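PDB 5BU6: BpsB (PgaB), Poly-beta-1,6-N-acetyl-D-glucosamine N-deacetylase from Bordetella bronchiseptica RB50, which probably removes N-acetyl groups from the biofilm polysaccharide poly-beta-1,6-N-acetyl-D-glucosamine, as a metal-dependent deacetylase of carbohydrate esterase family 4. Local coordinates for residues A[81-86]-A[105-110]. The protein carries 5 engineered substitutions. Residues are numbered along the deposited sequence; the frame is centred on the assembly and turned at random.
Sequences TFDDGY and VVAVVT. With NI (nickel (II) ion), chain C.
Strands 77-83 and 104-108, joined through helix 88-100, form a beta-alpha-beta unit in the central parallel sheet of this family 4 carbohydrate esterase domain. The 18° angle between the short strand axes shows that they run parallel, and the bridges Thr81-Val105, Phe82-Val106 and Asp83-Ala107 set the register. Val105, Ala107 and Phe82 lose the most surface here. The carbonyl of Val105 receives Phe82 N at 2.8 Å, with the donor nearly along the C=O axis (167°). The same oxygen lies at the edge of the Phe82 ring; CG stands anti to Phe82's own carbonyl carbon, and CB leaves the strand on the sheet face it shares with Val106. The return bond, Ala107 N to Phe82 O, is longer at 3.2 Å, and its donor sits above the carbonyl plane, 36° out of it. On the other face, Val105 and Thr81 run alongside each other with their side chains aligned; Thr81 CG2, beside its own backbone N, rests 3.8 Å from Val105 CB. Further along that face, the methyl of Ala107 abuts Asp83 CB at 4.0 Å. Beyond the last bridge, Ala107 O accepts Asp84 N, 2.9 Å away and again nearly along the C=O axis, so the ladder tethers the backbone of the metal ligand just past the strand end. Asp84 shares the nickel with His154 and His159; Asp83, although poorly ordered, reaches the coordination sphere through OD2, which accepts a hydrogen bond from a nickel-bound water. A water also links the two segments past the strands: it donates to Asp84 O and accepts from Val109 N, the residue at the N-cap of the following helix. Asp84 OD2 accepts a hydrogen bond from another nickel-bound water. The metal itself is coordinated by Asp84 OD1 at 2.1 Å.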
ATOM      1  N   THR A  81       5.213  -5.007   3.977  1.00 29.36           N
ATOM      2  CA  THR A  81       4.846  -3.819   3.230  1.00 25.69           C
ATOM      3  C   THR A  81       4.707  -2.617   4.179  1.00 31.15           C
ATOM      4  O   THR A  81       4.276  -2.770   5.330  1.00 34.14           O
ATOM      5  CB  THR A  81       3.533  -4.017   2.437  1.00 33.64           C
ATOM      6  OG1 THR A  81       2.417  -4.041   3.330  1.00 39.07           O
ATOM      7  CG2 THR A  81       3.576  -5.340   1.637  1.00 35.13           C
ATOM      8  N   PHE A  82       5.139  -1.463   3.684  1.00 28.26           N
ATOM      9  CA  PHE A  82       5.138  -0.191   4.412  1.00 40.28           C
ATOM     10  C   PHE A  82       4.515   0.887   3.515  1.00 41.19           C
ATOM     11  O   PHE A  82       5.147   1.326   2.557  1.00 45.62           O
ATOM     12  CB  PHE A  82       6.565   0.204   4.808  1.00 31.77           C
ATOM     13  CG  PHE A  82       7.237  -0.793   5.703  1.00 35.14           C
ATOM     14  CD1 PHE A  82       7.922  -1.880   5.162  1.00 34.84           C
ATOM     15  CD2 PHE A  82       7.165  -0.660   7.082  1.00 32.66           C
ATOM     16  CE1 PHE A  82       8.528  -2.820   5.983  1.00 36.79           C
ATOM     17  CE2 PHE A  82       7.771  -1.590   7.921  1.00 36.21           C
ATOM     18  CZ  PHE A  82       8.458  -2.680   7.364  1.00 35.51           C
ATOM     19  N   ASP A  83       3.282   1.302   3.791  1.00 33.24           N
ATOM     20  CA  ASP A  83       2.622   2.266   2.898  1.00 40.25           C
ATOM     21  C   ASP A  83       2.596   3.681   3.482  1.00 42.14           C
ATOM     22  O   ASP A  83       2.825   3.860   4.671  1.00 43.36           O
ATOM     23  CB  ASP A  83       1.191   1.830   2.569  1.00 62.09           C
ATOM     24  CG  ASP A  83       0.919   0.368   2.891  1.00 84.98           C
ATOM     25  OD1 ASP A  83       1.666  -0.507   2.403  1.00 86.02           O
ATOM     26  OD2 ASP A  83      -0.060   0.100   3.627  1.00 92.77           O
ATOM     27  N   ASP A  84       2.340   4.654   2.602  1.00 33.10           N
ATOM     28  CA  ASP A  84       1.995   6.056   2.898  1.00 38.14           C
ATOM     29  C   ASP A  84       3.198   6.968   2.705  1.00 34.61           C
ATOM     30  O   ASP A  84       3.036   8.169   2.516  1.00 37.87           O
ATOM     31  CB  ASP A  84       1.422   6.263   4.299  1.00 33.18           C
ATOM     32  CG  ASP A  84       0.003   5.743   4.447  1.00 38.93           C
ATOM     33  OD1 ASP A  84      -0.502   5.076   3.527  1.00 33.92           O
ATOM     34  OD2 ASP A  84      -0.614   5.990   5.510  1.00 44.86           O
ATOM     35  N   GLY A  85       4.400   6.406   2.741  1.00 32.23           N
ATOM     36  CA  GLY A  85       5.582   7.155   2.350  1.00 33.13           C
ATOM     37  C   GLY A  85       6.024   8.239   3.326  1.00 34.41           C
ATOM     38  O   GLY A  85       6.660   9.219   2.929  1.00 34.92           O
ATOM     39  N   TYR A  86       5.698   8.075   4.600  1.00 26.31           N
ATOM     40  CA  TYR A  86       6.198   9.008   5.612  1.00 29.21           C
ATOM     41  C   TYR A  86       7.731   8.942   5.749  1.00 33.10           C
ATOM     42  O   TYR A  86       8.345   7.959   5.351  1.00 35.04           O
ATOM     43  CB  TYR A  86       5.519   8.742   6.952  1.00 32.54           C
ATOM     44  CG  TYR A  86       4.110   9.309   7.036  1.00 35.12           C
ATOM     45  CD1 TYR A  86       3.894  10.655   7.353  1.00 40.41           C
ATOM     46  CD2 TYR A  86       3.001   8.512   6.812  1.00 35.54           C
ATOM     47  CE1 TYR A  86       2.614  11.170   7.441  1.00 44.00           C
ATOM     48  CE2 TYR A  86       1.715   9.019   6.897  1.00 36.89           C
ATOM     49  CZ  TYR A  86       1.526  10.344   7.210  1.00 40.49           C
ATOM     50  OH  TYR A  86       0.244  10.849   7.293  1.00 44.79           O
ATOM     51  N   VAL A 105       8.004  -4.022   0.382  1.00 31.71           N
ATOM     52  CA  VAL A 105       7.266  -3.176  -0.554  1.00 29.25           C
ATOM     53  C   VAL A 105       7.020  -1.826   0.127  1.00 27.64           C
ATOM     54  O   VAL A 105       6.599  -1.799   1.282  1.00 29.29           O
ATOM     55  CB  VAL A 105       5.909  -3.798  -0.930  1.00 32.34           C
ATOM     56  CG1 VAL A 105       5.153  -2.907  -1.928  1.00 33.10           C
ATOM     57  CG2 VAL A 105       6.125  -5.184  -1.473  1.00 37.26           C
ATOM     58  N   VAL A 106       7.278  -0.731  -0.577  1.00 27.36           N
ATOM     59  CA  VAL A 106       6.913   0.597  -0.084  1.00 33.26           C
ATOM     60  C   VAL A 106       5.890   1.187  -1.057  1.00 33.26           C
ATOM     61  O   VAL A 106       6.168   1.291  -2.240  1.00 30.90           O
ATOM     62  CB  VAL A 106       8.138   1.528   0.026  1.00 32.02           C
ATOM     63  CG1 VAL A 106       7.698   2.960   0.392  1.00 37.97           C
ATOM     64  CG2 VAL A 106       9.145   0.981   1.042  1.00 31.57           C
ATOM     65  N   ALA A 107       4.709   1.538  -0.569  1.00 31.57           N
ATOM     66  CA  ALA A 107       3.635   2.011  -1.442  1.00 31.74           C
ATOM     67  C   ALA A 107       3.464   3.514  -1.223  1.00 32.06           C
ATOM     68  O   ALA A 107       3.293   3.974  -0.079  1.00 31.67           O
ATOM     69  CB  ALA A 107       2.335   1.256  -1.170  1.00 34.27           C
ATOM     70  N   VAL A 108       3.539   4.253  -2.324  1.00 32.51           N
ATOM     71  CA  VAL A 108       3.631   5.710  -2.336  1.00 32.29           C
ATOM     72  C   VAL A 108       2.300   6.355  -2.702  1.00 30.75           C
ATOM     73  O   VAL A 108       1.732   5.988  -3.709  1.00 27.72           O
ATOM     74  CB  VAL A 108       4.701   6.143  -3.370  1.00 39.96           C
ATOM     75  CG1 VAL A 108       4.730   7.640  -3.557  1.00 35.01           C
ATOM     76  CG2 VAL A 108       6.069   5.583  -2.975  1.00 50.70           C
ATOM     77  N   VAL A 109       1.788   7.293  -1.903  1.00 33.79           N
ATOM     78  CA  VAL A 109       0.640   8.095  -2.342  1.00 30.10           C
ATOM     79  C   VAL A 109       1.222   9.282  -3.097  1.00 31.81           C
ATOM     80  O   VAL A 109       1.811  10.175  -2.490  1.00 30.16           O
ATOM     81  CB  VAL A 109      -0.231   8.604  -1.190  1.00 30.79           C
ATOM     82  CG1 VAL A 109      -1.427   9.367  -1.748  1.00 29.29           C
ATOM     83  CG2 VAL A 109      -0.691   7.442  -0.292  1.00 28.79           C
ATOM     84  N   THR A 110       1.115   9.292  -4.414  1.00 28.51           N
ATOM     85  CA  THR A 110       1.987  10.197  -5.156  1.00 31.25           C
ATOM     86  C   THR A 110       1.534  11.661  -5.070  1.00 32.40           C
ATOM     87  O   THR A 110       2.334  12.559  -5.273  1.00 37.45           O
ATOM     88  CB  THR A 110       2.148   9.759  -6.629  1.00 30.35           C
ATOM     89  OG1 THR A 110       0.874   9.652  -7.265  1.00 31.62           O
ATOM     90  CG2 THR A 110       2.855   8.402  -6.695  1.00 29.01           C
TER
HETATM   91 NI    NI C 401      -2.296   3.990   3.524  1.00 34.40          NI
HETATM   92  O   HOH W   1      -1.138   2.445   4.413  1.00 43.40           O
HETATM   93  O   HOH W   2       3.449   8.647  -0.033  1.00 31.04           O
HETATM   94  O   HOH W   3      -2.607   4.528   5.601  1.00 33.61           O